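Local coordinates for Lin1840 protein (Listeria innocua serovar 6a, PDB 4ZOC) that probably hydrolyses terminal, non-reducing beta-D-glucosyl residues to release beta-D-glucose, as part of beta-1,2-glucan metabolism, at residues V460-W470 with L482-V493. The protein carries 2 engineered substitutions. Residues are numbered along the deposited sequence; the frame is centred on the assembly and turned at random.
Sequences VVLALGEKNEW and LPEAQYQLAKFV
Gln486 leaves its helix with CG anti to its own carbonyl carbon (chi1 -61°) and runs out extended (chi2 -166°), which carries its amide to the backbone of Gly465 at the strand's end. There it makes two hydrogen bonds to one residue: Gly465 N donates to Gln486 OE1 at 2.8 Å, on a lone pair in the carbonyl plane, and Gln486 NE2 returns a straighter hydrogen bond (164°) to Gly465 O at 2.9 Å. Both ends of the amide are thus used and its flip is fixed; NE2 also reaches the carbonyl of Tyr439. The same OE1 of Gln486 also lies 3.3 Å from Leu464 CB. Further back, Leu462 splits its methyls, CD1 against Leu489 CD2 and CD2 down onto Ala490 CA (3.5 Å), while Val460 CG1 meets Val493 CG1 at 3.8 Å. Toward the other end, Leu482 CD2 packs on the carbonyl carbon of Gly465 (3.7 Å), and Pro483 CG touches Trp470 CH2 at 3.4 Å, meeting the indole obliquely. Strand 460-465 and helix 484-493 run nearly antiparallel, their axes 9.2 Å apart, as the first two elements of a beta-alpha-beta crossover completed by the parallel strand 500-505 in the alpha/beta domain known as the glycosyl hydrolase family 3 C-terminal domain.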
# COMPACT_ATOMS: atom_id res chain seq x y z
N VAL A 460 12.67 -11.56 -36.26
CA VAL A 460 11.51 -10.76 -36.06
C VAL A 460 11.86 -9.76 -35.01
O VAL A 460 12.41 -10.10 -33.98
CB VAL A 460 10.33 -11.57 -35.57
CG1 VAL A 460 9.07 -10.74 -35.40
CG2 VAL A 460 10.09 -12.80 -36.46
N VAL A 461 11.62 -8.51 -35.34
CA VAL A 461 11.66 -7.44 -34.36
C VAL A 461 10.16 -7.15 -34.08
O VAL A 461 9.43 -6.55 -34.94
CB VAL A 461 12.38 -6.16 -34.89
CG1 VAL A 461 12.22 -5.01 -33.86
CG2 VAL A 461 13.83 -6.31 -35.16
N LEU A 462 9.70 -7.49 -32.85
CA LEU A 462 8.32 -7.44 -32.45
C LEU A 462 8.25 -6.18 -31.60
O LEU A 462 8.77 -6.13 -30.49
CB LEU A 462 7.95 -8.65 -31.63
CG LEU A 462 6.54 -8.66 -31.06
CD1 LEU A 462 5.42 -8.40 -32.08
CD2 LEU A 462 6.22 -10.01 -30.40
N ALA A 463 7.66 -5.15 -32.15
CA ALA A 463 7.64 -3.84 -31.48
C ALA A 463 6.31 -3.64 -30.79
O ALA A 463 5.23 -3.40 -31.46
CB ALA A 463 7.94 -2.71 -32.52
N LEU A 464 6.36 -3.74 -29.47
CA LEU A 464 5.19 -3.64 -28.61
C LEU A 464 5.20 -2.41 -27.74
O LEU A 464 6.25 -1.85 -27.41
CB LEU A 464 5.13 -4.83 -27.64
CG LEU A 464 5.18 -6.22 -28.32
CD1 LEU A 464 5.18 -7.31 -27.24
CD2 LEU A 464 4.02 -6.35 -29.26
N GLY A 465 4.04 -2.03 -27.26
CA GLY A 465 4.09 -0.96 -26.24
C GLY A 465 2.81 -0.23 -25.92
O GLY A 465 1.73 -0.56 -26.39
N GLU A 466 2.96 0.72 -24.99
CA GLU A 466 1.89 1.52 -24.57
C GLU A 466 1.71 2.76 -25.42
O GLU A 466 2.67 3.36 -25.82
CB GLU A 466 2.11 2.03 -23.12
CG GLU A 466 2.24 0.92 -22.03
CD GLU A 466 2.31 1.52 -20.65
OE1 GLU A 466 3.25 2.32 -20.40
OE2 GLU A 466 1.40 1.18 -19.81
N LYS A 467 0.46 3.23 -25.54
CA LYS A 467 0.23 4.62 -25.95
C LYS A 467 0.66 5.50 -24.80
O LYS A 467 0.44 5.15 -23.62
CB LYS A 467 -1.22 4.91 -26.22
CG LYS A 467 -1.84 4.09 -27.34
CD LYS A 467 -3.27 4.55 -27.57
CE LYS A 467 -3.52 4.79 -29.04
NZ LYS A 467 -4.80 4.12 -29.31
N ASN A 468 1.20 6.70 -25.11
CA ASN A 468 1.67 7.51 -23.97
C ASN A 468 0.52 7.94 -23.06
O ASN A 468 0.72 8.08 -21.85
CB ASN A 468 2.55 8.71 -24.35
CG ASN A 468 1.78 9.93 -24.71
OD1 ASN A 468 1.11 10.53 -23.86
ND2 ASN A 468 1.79 10.27 -25.97
N GLU A 469 -0.69 8.06 -23.60
CA GLU A 469 -1.83 8.53 -22.78
C GLU A 469 -2.28 7.50 -21.72
O GLU A 469 -3.12 7.78 -20.88
CB GLU A 469 -3.03 8.84 -23.67
CG GLU A 469 -3.58 7.65 -24.38
CD GLU A 469 -4.80 7.95 -25.25
OE1 GLU A 469 -4.67 8.62 -26.24
OE2 GLU A 469 -5.90 7.53 -24.96
N TRP A 470 -1.72 6.30 -21.76
CA TRP A 470 -2.00 5.33 -20.70
C TRP A 470 -1.16 5.54 -19.46
O TRP A 470 -1.31 4.81 -18.52
CB TRP A 470 -1.79 3.95 -21.24
CG TRP A 470 -2.74 3.59 -22.39
CD1 TRP A 470 -3.87 4.22 -22.73
CD2 TRP A 470 -2.59 2.48 -23.31
NE1 TRP A 470 -4.42 3.64 -23.82
CE2 TRP A 470 -3.66 2.58 -24.24
CE3 TRP A 470 -1.61 1.48 -23.47
CZ2 TRP A 470 -3.87 1.65 -25.28
CZ3 TRP A 470 -1.80 0.52 -24.54
CH2 TRP A 470 -2.94 0.63 -25.43
N LEU A 482 0.14 -4.69 -20.77
CA LEU A 482 -0.22 -4.21 -22.06
C LEU A 482 -1.57 -4.77 -22.40
O LEU A 482 -2.07 -5.68 -21.70
CB LEU A 482 0.80 -4.75 -23.10
CG LEU A 482 2.26 -4.33 -23.09
CD1 LEU A 482 3.03 -5.12 -24.06
CD2 LEU A 482 2.35 -2.89 -23.45
N PRO A 483 -2.22 -4.21 -23.39
CA PRO A 483 -3.45 -4.85 -23.91
C PRO A 483 -3.25 -6.29 -24.20
O PRO A 483 -2.15 -6.71 -24.70
CB PRO A 483 -3.79 -4.03 -25.14
CG PRO A 483 -3.11 -2.70 -24.96
CD PRO A 483 -1.89 -2.96 -24.10
N GLU A 484 -4.22 -7.14 -23.86
CA GLU A 484 -3.99 -8.57 -24.02
C GLU A 484 -3.67 -8.99 -25.48
O GLU A 484 -2.94 -9.95 -25.70
CB GLU A 484 -5.16 -9.34 -23.45
CG GLU A 484 -4.97 -10.82 -23.47
CD GLU A 484 -3.85 -11.34 -22.56
OE1 GLU A 484 -3.41 -10.55 -21.62
OE2 GLU A 484 -3.52 -12.59 -22.79
N ALA A 485 -4.18 -8.23 -26.47
CA ALA A 485 -3.84 -8.45 -27.87
C ALA A 485 -2.35 -8.44 -28.15
O ALA A 485 -1.89 -9.15 -29.05
CB ALA A 485 -4.53 -7.43 -28.74
N GLN A 486 -1.57 -7.65 -27.40
CA GLN A 486 -0.15 -7.65 -27.57
C GLN A 486 0.54 -8.90 -27.01
O GLN A 486 1.45 -9.40 -27.62
CB GLN A 486 0.48 -6.38 -26.99
CG GLN A 486 -0.07 -5.13 -27.70
CD GLN A 486 0.75 -3.89 -27.41
OE1 GLN A 486 1.96 -3.96 -27.24
NE2 GLN A 486 0.08 -2.74 -27.35
N TYR A 487 0.10 -9.40 -25.87
CA TYR A 487 0.59 -10.68 -25.40
C TYR A 487 0.16 -11.79 -26.35
O TYR A 487 0.99 -12.68 -26.65
CB TYR A 487 0.12 -11.02 -23.98
CG TYR A 487 0.57 -10.04 -22.92
CD1 TYR A 487 1.78 -10.18 -22.32
CD2 TYR A 487 -0.25 -8.99 -22.50
CE1 TYR A 487 2.22 -9.29 -21.35
CE2 TYR A 487 0.20 -8.06 -21.57
CZ TYR A 487 1.41 -8.24 -20.97
OH TYR A 487 1.78 -7.33 -19.98
N GLN A 488 -1.04 -11.71 -26.90
CA GLN A 488 -1.46 -12.70 -27.91
C GLN A 488 -0.56 -12.65 -29.14
O GLN A 488 -0.27 -13.67 -29.74
CB GLN A 488 -2.95 -12.55 -28.31
CG GLN A 488 -3.94 -12.76 -27.17
CD GLN A 488 -5.29 -12.13 -27.49
OE1 GLN A 488 -5.53 -11.60 -28.61
NE2 GLN A 488 -6.20 -12.21 -26.56
N LEU A 489 -0.23 -11.46 -29.59
CA LEU A 489 0.70 -11.31 -30.72
C LEU A 489 2.05 -11.91 -30.45
O LEU A 489 2.59 -12.61 -31.31
CB LEU A 489 0.80 -9.79 -31.14
CG LEU A 489 1.75 -9.44 -32.25
CD1 LEU A 489 1.46 -10.21 -33.54
CD2 LEU A 489 1.69 -7.91 -32.53
N ALA A 490 2.63 -11.66 -29.30
CA ALA A 490 3.95 -12.25 -28.97
C ALA A 490 3.86 -13.80 -28.98
O ALA A 490 4.72 -14.47 -29.47
CB ALA A 490 4.37 -11.74 -27.63
N LYS A 491 2.77 -14.34 -28.44
CA LYS A 491 2.47 -15.78 -28.43
C LYS A 491 2.37 -16.31 -29.85
O LYS A 491 3.07 -17.27 -30.19
CB LYS A 491 1.19 -16.07 -27.65
CG LYS A 491 0.85 -17.56 -27.40
CD LYS A 491 -0.37 -17.68 -26.48
CE LYS A 491 -1.67 -17.28 -27.18
NZ LYS A 491 -2.85 -17.80 -26.41
N PHE A 492 1.58 -15.64 -30.69
CA PHE A 492 1.54 -15.97 -32.12
C PHE A 492 2.88 -15.96 -32.85
O PHE A 492 3.19 -16.92 -33.49
CB PHE A 492 0.51 -15.11 -32.84
CG PHE A 492 0.42 -15.40 -34.29
CD1 PHE A 492 -0.23 -16.55 -34.74
CD2 PHE A 492 0.91 -14.51 -35.20
CE1 PHE A 492 -0.32 -16.82 -36.12
CE2 PHE A 492 0.83 -14.78 -36.56
CZ PHE A 492 0.17 -15.93 -37.03
N VAL A 493 3.69 -14.89 -32.71
CA VAL A 493 4.96 -14.77 -33.39
C VAL A 493 5.91 -15.88 -32.94
O VAL A 493 6.68 -16.40 -33.76
CB VAL A 493 5.55 -13.33 -33.15
CG1 VAL A 493 6.97 -13.28 -33.53
CG2 VAL A 493 4.73 -12.34 -33.97